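Local coordinates for protein Sodium/sialic acid symporter SiaT (Proteus mirabilis, PDB 5NV9) that couples the sodium gradient to uptake of the sialic acid N-acetylneuraminic acid, letting the bacterium use host-derived sialic acid as an energy source, at residues 12-17 and 331-336; 107-112 and 356-361; 229-234 and 458-463. One frame throughout, in Å; residues are numbered along the deposited sequence.

Contact 1. Residues 12-17 and 331-336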
loop_
_atom_site.group_PDB
_atom_site.type_symbol
_atom_site.label_atom_id
_atom_site.label_comp_id
_atom_site.label_asym_id
_atom_site.label_seq_id
_atom_site.Cartn_x
_atom_site.Cartn_y
_atom_site.Cartn_z
ATOM N N ALA A 12 4.176 16.543 22.459
ATOM C CA ALA A 12 5.225 17.342 21.894
ATOM C C ALA A 12 6.066 16.490 20.953
ATOM O O ALA A 12 6.620 17.006 19.993
ATOM C CB ALA A 12 6.092 17.953 22.994
ATOM N N VAL A 13 6.198 15.192 21.260
ATOM C CA VAL A 13 6.901 14.272 20.375
ATOM C C VAL A 13 6.135 14.141 19.067
ATOM O O VAL A 13 6.718 14.246 17.977
ATOM C CB VAL A 13 7.042 12.886 20.999
ATOM C CG1 VAL A 13 7.623 11.925 19.988
ATOM C CG2 VAL A 13 7.928 12.952 22.223
ATOM N N LEU A 14 4.826 13.982 19.179
ATOM C CA LEU A 14 3.979 13.865 17.996
ATOM C C LEU A 14 4.081 15.123 17.107
ATOM O O LEU A 14 4.254 15.002 15.884
ATOM C CB LEU A 14 2.530 13.630 18.375
ATOM C CG LEU A 14 1.566 13.647 17.166
ATOM C CD1 LEU A 14 1.954 12.550 16.178
ATOM C CD2 LEU A 14 0.128 13.476 17.656
ATOM N N PHE A 15 4.021 16.301 17.722
ATOM C CA PHE A 15 4.064 17.561 16.962
ATOM C C PHE A 15 5.431 17.918 16.440
ATOM O O PHE A 15 5.547 18.590 15.426
ATOM C CB PHE A 15 3.453 18.701 17.757
ATOM C CG PHE A 15 1.960 18.725 17.686
ATOM C CD1 PHE A 15 1.202 17.880 18.457
ATOM C CD2 PHE A 15 1.316 19.562 16.796
ATOM C CE1 PHE A 15 -0.177 17.893 18.382
ATOM C CE2 PHE A 15 -0.059 19.582 16.708
ATOM C CZ PHE A 15 -0.808 18.743 17.504
ATOM N N GLY A 16 6.473 17.459 17.113
ATOM C CA GLY A 16 7.807 17.499 16.535
ATOM C C GLY A 16 7.920 16.672 15.252
ATOM O O GLY A 16 8.516 17.119 14.248
ATOM N N TYR A 17 7.398 15.460 15.299
ATOM C CA TYR A 17 7.378 14.600 14.121
ATOM C C TYR A 17 6.614 15.267 12.943
ATOM O O TYR A 17 7.080 15.314 11.787
ATOM C CB TYR A 17 6.688 13.276 14.427
ATOM C CG TYR A 17 6.047 12.641 13.145
ATOM C CD1 TYR A 17 6.827 11.938 12.232
ATOM C CD2 TYR A 17 4.728 12.789 12.874
ATOM C CE1 TYR A 17 6.276 11.361 11.096
ATOM C CE2 TYR A 17 4.143 12.215 11.718
ATOM C CZ TYR A 17 4.929 11.521 10.819
ATOM O OH TYR A 17 4.397 10.961 9.678
ATOM N N LEU A 331 6.244 8.756 20.732
ATOM C CA LEU A 331 7.000 8.331 19.575
ATOM C C LEU A 331 6.359 7.125 18.760
ATOM O O LEU A 331 6.458 7.069 17.530
ATOM C CB LEU A 331 8.428 8.004 20.008
ATOM C CG LEU A 331 9.344 7.550 18.907
ATOM C CD1 LEU A 331 9.728 8.681 18.032
ATOM C CD2 LEU A 331 10.613 6.936 19.452
ATOM N N ILE A 332 5.753 6.173 19.468
ATOM C CA ILE A 332 4.982 5.072 18.852
ATOM C C ILE A 332 3.739 5.576 18.151
ATOM O O ILE A 332 3.432 5.137 17.064
ATOM C CB ILE A 332 4.592 4.039 19.903
ATOM C CG1 ILE A 332 5.863 3.420 20.534
ATOM C CG2 ILE A 332 3.750 2.910 19.282
ATOM C CD1 ILE A 332 6.869 2.899 19.526
ATOM N N ILE A 333 3.029 6.522 18.744
ATOM C CA ILE A 333 1.977 7.226 18.047
ATOM C C ILE A 333 2.477 7.948 16.798
ATOM O O ILE A 333 1.817 7.877 15.779
ATOM C CB ILE A 333 1.199 8.193 18.933
ATOM C CG1 ILE A 333 0.426 7.492 20.049
ATOM C CG2 ILE A 333 0.219 9.024 18.138
ATOM C CD1 ILE A 333 0.183 6.011 19.930
ATOM N N ALA A 334 3.616 8.627 16.865
ATOM C CA ALA A 334 4.173 9.246 15.681
ATOM C C ALA A 334 4.475 8.174 14.624
ATOM O O ALA A 334 4.314 8.455 13.435
ATOM C CB ALA A 334 5.406 10.042 16.019
ATOM N N ALA A 335 4.936 6.967 15.048
ATOM C CA ALA A 335 5.231 5.865 14.115
ATOM C C ALA A 335 3.968 5.282 13.400
ATOM O O ALA A 335 4.026 4.886 12.274
ATOM C CB ALA A 335 6.005 4.754 14.821
ATOM N N ILE A 336 2.845 5.269 14.082
ATOM C CA ILE A 336 1.557 4.933 13.488
ATOM C C ILE A 336 1.117 6.027 12.514
ATOM O O ILE A 336 0.688 5.735 11.419
ATOM C CB ILE A 336 0.482 4.719 14.588
ATOM C CG1 ILE A 336 0.814 3.470 15.408
ATOM C CG2 ILE A 336 -0.918 4.676 13.993
ATOM C CD1 ILE A 336 -0.096 3.274 16.629
#
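Ala-334, the residue most deeply covered in this contact, packs against Tyr-17. The methyl CB of Ala-334 sits 3.8 Å from CB of Tyr-17 and almost as close to CG, at the root of the ring. The ring itself lies beneath the backbone of the same alanine: Ala-334 O stands 4.0 Å above the ring plane, over its centre. Tyr-17 CG is anti to the backbone N (chi1 153°), which brings CG close to the Ala-334 methyl. The hydroxyl continues past the segment to hydrogen bonds with Gln-341 and Gln-185. Leu-14 reaches across with one branch, CD1, which rests 4.0 Å from Ala-334 CA and more loosely, at 4.4 Å, against Ile-333 CG2.

Both segments belong to membrane-spanning helices of the LeuT fold, 8-29 and 328-361. They run in the same general direction from the periplasmic side, their local axes inclined by 37° and approaching to 8.4 Å. The small alanine is the residue facing helix 8-29 at this approach, and the CA atoms of Leu-14 and Ala-334 are 5.2 Å apart.

Toward the periplasmic end the contact comes to the surface: Val-13 and Leu-331 are partly exposed, and their meeting is mostly side chain on backbone. Val-13 lays CG1, anti to its backbone N, against the main chain of Leu-331, 3.5 Å from Leu-331 N. The side chains touch more lightly, through CB of Leu-331. Leu-331 also touches Leu-188 of helix 155-203, as does Tyr-17.

Contact 2. Residues 107-112 and 356-361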
loop_
_atom_site.group_PDB
_atom_site.type_symbol
_atom_site.label_atom_id
_atom_site.label_comp_id
_atom_site.label_asym_id
_atom_site.label_seq_id
_atom_site.Cartn_x
_atom_site.Cartn_y
_atom_site.Cartn_z
ATOM N N SER A 107 3.298 7.718 -15.958
ATOM C CA SER A 107 2.282 6.754 -15.449
ATOM C C SER A 107 2.583 5.348 -15.985
ATOM O O SER A 107 2.844 5.185 -17.149
ATOM C CB SER A 107 0.881 7.180 -15.882
ATOM O OG SER A 107 -0.095 6.224 -15.575
ATOM N N ALA A 108 2.501 4.357 -15.125
ATOM C CA ALA A 108 2.666 2.951 -15.522
ATOM C C ALA A 108 1.762 2.508 -16.663
ATOM O O ALA A 108 2.181 1.638 -17.502
ATOM C CB ALA A 108 2.434 2.052 -14.311
ATOM N N TYR A 109 0.579 3.129 -16.734
ATOM C CA TYR A 109 -0.509 2.702 -17.670
ATOM C C TYR A 109 -0.200 3.101 -19.126
ATOM O O TYR A 109 -0.786 2.585 -20.087
ATOM C CB TYR A 109 -1.887 3.122 -17.124
ATOM C CG TYR A 109 -1.991 2.678 -15.695
ATOM C CD1 TYR A 109 -1.889 1.310 -15.358
ATOM C CD2 TYR A 109 -1.992 3.628 -14.630
ATOM C CE1 TYR A 109 -1.871 0.903 -14.016
ATOM C CE2 TYR A 109 -1.989 3.216 -13.292
ATOM C CZ TYR A 109 -1.885 1.867 -12.982
ATOM O OH TYR A 109 -1.840 1.475 -11.653
ATOM N N GLU A 110 0.792 3.957 -19.289
ATOM C CA GLU A 110 1.326 4.277 -20.628
ATOM C C GLU A 110 1.857 3.041 -21.306
ATOM O O GLU A 110 1.777 2.944 -22.522
ATOM C CB GLU A 110 2.494 5.291 -20.552
ATOM C CG GLU A 110 2.111 6.682 -20.104
ATOM C CD GLU A 110 3.309 7.584 -19.718
ATOM O OE1 GLU A 110 4.411 7.479 -20.295
ATOM O OE2 GLU A 110 3.147 8.433 -18.825
ATOM N N TYR A 111 2.434 2.117 -20.544
ATOM C CA TYR A 111 2.855 0.848 -21.128
ATOM C C TYR A 111 1.677 0.164 -21.901
ATOM O O TYR A 111 1.891 -0.379 -22.994
ATOM C CB TYR A 111 3.434 -0.107 -20.064
ATOM C CG TYR A 111 3.538 -1.508 -20.559
ATOM C CD1 TYR A 111 4.593 -1.878 -21.371
ATOM C CD2 TYR A 111 2.524 -2.468 -20.272
ATOM C CE1 TYR A 111 4.670 -3.164 -21.893
ATOM C CE2 TYR A 111 2.581 -3.739 -20.803
ATOM C CZ TYR A 111 3.652 -4.090 -21.608
ATOM O OH TYR A 111 3.752 -5.372 -22.113
ATOM N N LEU A 112 0.468 0.186 -21.301
ATOM C CA LEU A 112 -0.695 -0.475 -21.865
ATOM C C LEU A 112 -1.144 0.134 -23.198
ATOM O O LEU A 112 -1.597 -0.611 -24.070
ATOM C CB LEU A 112 -1.870 -0.531 -20.891
ATOM C CG LEU A 112 -1.681 -1.301 -19.557
ATOM C CD1 LEU A 112 -2.911 -1.160 -18.677
ATOM C CD2 LEU A 112 -1.308 -2.763 -19.764
ATOM N N ASN A 356 -2.375 13.373 -14.630
ATOM C CA ASN A 356 -1.567 14.268 -15.446
ATOM C C ASN A 356 -1.231 13.672 -16.842
ATOM O O ASN A 356 -1.366 14.345 -17.900
ATOM C CB ASN A 356 -0.271 14.645 -14.715
ATOM C CG ASN A 356 0.230 16.043 -15.054
ATOM O OD1 ASN A 356 1.069 16.230 -15.945
ATOM N ND2 ASN A 356 -0.336 17.042 -14.382
ATOM N N SER A 357 -0.795 12.411 -16.827
ATOM C CA SER A 357 -0.352 11.736 -18.023
ATOM C C SER A 357 -1.540 11.140 -18.796
ATOM O O SER A 357 -1.700 11.452 -19.974
ATOM C CB SER A 357 0.681 10.638 -17.693
ATOM O OG SER A 357 1.026 9.894 -18.886
ATOM N N ASP A 358 -2.342 10.299 -18.103
ATOM C CA ASP A 358 -3.350 9.443 -18.715
ATOM C C ASP A 358 -4.633 10.211 -19.038
ATOM O O ASP A 358 -5.367 9.810 -19.932
ATOM C CB ASP A 358 -3.732 8.247 -17.833
ATOM C CG ASP A 358 -2.533 7.369 -17.474
ATOM O OD1 ASP A 358 -1.683 7.190 -18.349
ATOM O OD2 ASP A 358 -2.426 6.890 -16.322
ATOM N N ILE A 359 -4.903 11.303 -18.326
ATOM C CA ILE A 359 -6.127 12.052 -18.541
ATOM C C ILE A 359 -5.814 13.402 -19.233
ATOM O O ILE A 359 -6.155 13.624 -20.431
ATOM C CB ILE A 359 -6.918 12.194 -17.241
ATOM C CG1 ILE A 359 -7.189 10.818 -16.593
ATOM C CG2 ILE A 359 -8.252 12.883 -17.471
ATOM C CD1 ILE A 359 -7.955 9.843 -17.444
ATOM N N TYR A 360 -5.121 14.269 -18.518
ATOM C CA TYR A 360 -4.873 15.613 -18.956
ATOM C C TYR A 360 -3.964 15.719 -20.186
ATOM O O TYR A 360 -4.263 16.410 -21.137
ATOM C CB TYR A 360 -4.268 16.420 -17.780
ATOM C CG TYR A 360 -3.953 17.859 -18.095
ATOM C CD1 TYR A 360 -4.953 18.743 -18.490
ATOM C CD2 TYR A 360 -2.636 18.359 -17.952
ATOM C CE1 TYR A 360 -4.653 20.089 -18.777
ATOM C CE2 TYR A 360 -2.325 19.681 -18.259
ATOM C CZ TYR A 360 -3.337 20.550 -18.636
ATOM O OH TYR A 360 -3.022 21.869 -18.930
ATOM N N THR A 361 -2.846 15.038 -20.184
ATOM C CA THR A 361 -1.954 15.115 -21.311
ATOM C C THR A 361 -2.535 14.269 -22.467
ATOM O O THR A 361 -2.673 14.733 -23.603
ATOM C CB THR A 361 -0.530 14.704 -20.896
ATOM O OG1 THR A 361 -0.072 15.563 -19.840
ATOM C CG2 THR A 361 0.408 14.807 -22.042
#
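Glu-110 OE2 is gripped from both faces of its carboxylate. Ser-357 OG donates to it across the contact at 2.6 Å, 40° out of the carboxylate plane, while Ser-107 N comes from the other face at 3.0 Å in a nearly straight bond. Ser-107 and Glu-110 form a capping box in the turn that leads into the cytoplasmic helix 110-115, and Thr-106 N adds a further bond to OE2. Ser-357 thus ties the last turns of helix 328-361 to that box; there the helix widens into a pi-type turn, with Thr-361 N bonded to Asn-356 O.

A second bond runs the other way. Ser-107 OG, anti to its backbone N, donates to Asp-358 OD2 at 2.5 Å, meeting it on the syn side close to the carboxylate plane. The same OG accepts a weak capping bond from Tyr-109 N. Asp-358 OD1 forms a salt bridge with Arg-121, which probably eases the proximity of two acidic groups, OD1 lying 5.0 Å from Glu-110 OE2. Asp-358 OD2 also bonds to Ser-125 and lies level with the Tyr-109 ring at its rim, 3.7 Å from CD2.

Contact 3. Residues 229-234 and 458-463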
loop_
_atom_site.group_PDB
_atom_site.type_symbol
_atom_site.label_atom_id
_atom_site.label_comp_id
_atom_site.label_asym_id
_atom_site.label_seq_id
_atom_site.Cartn_x
_atom_site.Cartn_y
_atom_site.Cartn_z
ATOM N N TRP A 229 -6.992 -27.414 1.203
ATOM C CA TRP A 229 -7.685 -26.615 0.210
ATOM C C TRP A 229 -9.027 -26.089 0.773
ATOM O O TRP A 229 -9.722 -26.780 1.535
ATOM C CB TRP A 229 -7.964 -27.437 -1.089
ATOM C CG TRP A 229 -8.424 -26.508 -2.126
ATOM C CD1 TRP A 229 -9.706 -26.341 -2.600
ATOM C CD2 TRP A 229 -7.634 -25.472 -2.731
ATOM N NE1 TRP A 229 -9.748 -25.270 -3.495
ATOM C CE2 TRP A 229 -8.489 -24.730 -3.588
ATOM C CE3 TRP A 229 -6.294 -25.099 -2.625
ATOM C CZ2 TRP A 229 -8.036 -23.669 -4.351
ATOM C CZ3 TRP A 229 -5.856 -24.026 -3.368
ATOM C CH2 TRP A 229 -6.726 -23.324 -4.229
ATOM N N SER A 230 -9.423 -24.899 0.338
ATOM C CA SER A 230 -10.754 -24.400 0.625
ATOM C C SER A 230 -11.150 -23.432 -0.473
ATOM O O SER A 230 -10.307 -22.874 -1.151
ATOM C CB SER A 230 -10.795 -23.759 2.009
ATOM O OG SER A 230 -12.096 -23.334 2.381
ATOM N N TRP A 231 -12.451 -23.297 -0.692
ATOM C CA TRP A 231 -13.002 -22.274 -1.548
ATOM C C TRP A 231 -13.480 -21.099 -0.695
ATOM O O TRP A 231 -13.657 -19.999 -1.208
ATOM C CB TRP A 231 -14.135 -22.850 -2.439
ATOM C CG TRP A 231 -13.672 -23.875 -3.456
ATOM C CD1 TRP A 231 -13.931 -25.218 -3.431
ATOM C CD2 TRP A 231 -12.846 -23.657 -4.627
ATOM N NE1 TRP A 231 -13.331 -25.844 -4.494
ATOM C CE2 TRP A 231 -12.666 -24.921 -5.251
ATOM C CE3 TRP A 231 -12.246 -22.526 -5.205
ATOM C CZ2 TRP A 231 -11.921 -25.088 -6.433
ATOM C CZ3 TRP A 231 -11.504 -22.688 -6.399
ATOM C CH2 TRP A 231 -11.335 -23.971 -6.978
ATOM N N THR A 232 -13.643 -21.293 0.618
ATOM C CA THR A 232 -14.248 -20.262 1.442
ATOM C C THR A 232 -13.330 -19.683 2.536
ATOM O O THR A 232 -13.505 -18.550 2.951
ATOM C CB THR A 232 -15.574 -20.779 2.071
ATOM O OG1 THR A 232 -15.281 -21.886 2.907
ATOM C CG2 THR A 232 -16.566 -21.247 0.970
ATOM N N ASP A 233 -12.403 -20.483 3.033
ATOM C CA ASP A 233 -11.588 -20.147 4.201
ATOM C C ASP A 233 -10.211 -19.746 3.727
ATOM O O ASP A 233 -9.758 -20.207 2.675
ATOM C CB ASP A 233 -11.382 -21.370 5.136
ATOM C CG ASP A 233 -12.711 -21.945 5.723
ATOM O OD1 ASP A 233 -13.712 -21.209 5.842
ATOM O OD2 ASP A 233 -12.736 -23.164 6.037
ATOM N N SER A 234 -9.531 -18.986 4.588
ATOM C CA SER A 234 -8.245 -18.404 4.334
ATOM C C SER A 234 -7.159 -19.307 4.838
ATOM O O SER A 234 -6.363 -18.934 5.682
ATOM C CB SER A 234 -8.143 -17.016 5.024
ATOM O OG SER A 234 -9.037 -16.093 4.379
ATOM N N PHE A 458 -12.297 -14.040 -0.364
ATOM C CA PHE A 458 -11.808 -12.805 -1.034
ATOM C C PHE A 458 -10.453 -12.959 -1.706
ATOM O O PHE A 458 -10.149 -12.241 -2.653
ATOM C CB PHE A 458 -11.781 -11.615 -0.053
ATOM C CG PHE A 458 -10.722 -11.735 0.998
ATOM C CD1 PHE A 458 -10.984 -12.418 2.192
ATOM C CD2 PHE A 458 -9.482 -11.184 0.807
ATOM C CE1 PHE A 458 -10.015 -12.548 3.173
ATOM C CE2 PHE A 458 -8.506 -11.297 1.790
ATOM C CZ PHE A 458 -8.769 -11.998 2.962
ATOM N N PHE A 459 -9.623 -13.876 -1.228
ATOM C CA PHE A 459 -8.330 -14.132 -1.863
ATOM C C PHE A 459 -8.425 -14.589 -3.319
ATOM O O PHE A 459 -7.449 -14.458 -4.069
ATOM C CB PHE A 459 -7.455 -15.119 -1.079
ATOM C CG PHE A 459 -6.717 -14.493 0.077
ATOM C CD1 PHE A 459 -5.769 -13.499 -0.125
ATOM C CD2 PHE A 459 -7.010 -14.890 1.396
ATOM C CE1 PHE A 459 -5.071 -12.931 0.951
ATOM C CE2 PHE A 459 -6.309 -14.355 2.466
ATOM C CZ PHE A 459 -5.351 -13.359 2.244
ATOM N N PHE A 460 -9.579 -15.101 -3.711
ATOM C CA PHE A 460 -9.776 -15.543 -5.072
ATOM C C PHE A 460 -10.094 -14.434 -6.073
ATOM O O PHE A 460 -10.004 -14.675 -7.260
ATOM C CB PHE A 460 -10.858 -16.591 -5.093
ATOM C CG PHE A 460 -10.391 -17.929 -4.583
ATOM C CD1 PHE A 460 -9.365 -18.575 -5.192
ATOM C CD2 PHE A 460 -10.974 -18.518 -3.454
ATOM C CE1 PHE A 460 -8.885 -19.812 -4.715
ATOM C CE2 PHE A 460 -10.540 -19.745 -3.006
ATOM C CZ PHE A 460 -9.487 -20.398 -3.630
ATOM N N TYR A 461 -10.543 -13.266 -5.595
ATOM C CA TYR A 461 -10.976 -12.203 -6.468
ATOM C C TYR A 461 -9.855 -11.747 -7.400
ATOM O O TYR A 461 -10.104 -11.571 -8.595
ATOM C CB TYR A 461 -11.532 -10.992 -5.725
ATOM C CG TYR A 461 -12.694 -11.236 -4.771
ATOM C CD1 TYR A 461 -13.479 -12.355 -4.847
ATOM C CD2 TYR A 461 -13.007 -10.306 -3.813
ATOM C CE1 TYR A 461 -14.533 -12.561 -3.975
ATOM C CE2 TYR A 461 -14.033 -10.521 -2.912
ATOM C CZ TYR A 461 -14.784 -11.646 -3.023
ATOM O OH TYR A 461 -15.786 -11.874 -2.173
ATOM N N GLY A 462 -8.643 -11.598 -6.866
ATOM C CA GLY A 462 -7.491 -11.124 -7.650
ATOM C C GLY A 462 -7.037 -12.125 -8.698
ATOM O O GLY A 462 -6.762 -11.748 -9.834
ATOM N N VAL A 463 -6.981 -13.399 -8.313
ATOM C CA VAL A 463 -6.520 -14.498 -9.159
ATOM C C VAL A 463 -7.484 -14.645 -10.373
ATOM O O VAL A 463 -7.073 -14.751 -11.528
ATOM C CB VAL A 463 -6.529 -15.856 -8.368
ATOM C CG1 VAL A 463 -5.818 -16.934 -9.178
ATOM C CG2 VAL A 463 -5.858 -15.719 -7.004
#
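Phe-460 points its ring at a pair of tryptophans of the periplasmic loop before helix 236-253, and each indole meets it differently. Trp-231 comes over a face: CE3 is 3.8 Å from Phe-460 CZ, the two side chains crossing at about a right angle while their ring planes are inclined by 38°. Trp-229 meets the same ring at its edge, tip to tip, with CZ2 3.7 Å from CZ and the planes 54° apart. Neither pair is a stack or an edge-to-face pair. The indoles also pack on each other, Trp-229 NE1 lying 3.4 Å above the centre of the Trp-231 ring, which completes an aromatic cluster of two surface indoles against a buried phenylalanine.

Ser-234 places OG 3.8 Å from CE2 of Phe-459, level with that ring at its edge. Phe-458 brings CE1 to the same hydroxyl. Phe-459 is buried and packs edge-to-face with Phe-243 of the sialic acid pocket. The loop is shaped from within by Ser-230, whose OG accepts from the backbone N of Thr-232 and Asp-233 in an ST turn and ST motif.

Ser-230 O is buried in the contact with no polar partner in the model; it lies in the plane of the Phe-460 ring at its edge, 3.6 Å from CZ, where the slightly positive C-H rim may offer weak compensation. No hydrogen bond joins the segments directly: polar bonding runs through Asn-457, by backbone bonds to Trp-231 and by its side-chain amide to Thr-232 O and Ser-234 OG. Between themselves the segments hold by van der Waals and aromatic contact.

Contacts 1 and 2 share helix 328-361, one near its periplasmic start and the other at its cytoplasmic end, with centres 37 Å apart. Between them the helix carries sodium ligands from Ala-339 to Ser-346. In contact 1 the Tyr-17 side chain is about 9 Å from a sodium ion. Contact 3 lies across the chain's centre from contact 1, their centres 38 Å apart, on the periplasmic side of this outward-open structure; the side chain of Phe-459 is about 7 Å from the bound sialic acid. Contacts 2 and 3 come no nearer than about 14 Å between nearest atoms. None of the three contacts touches another.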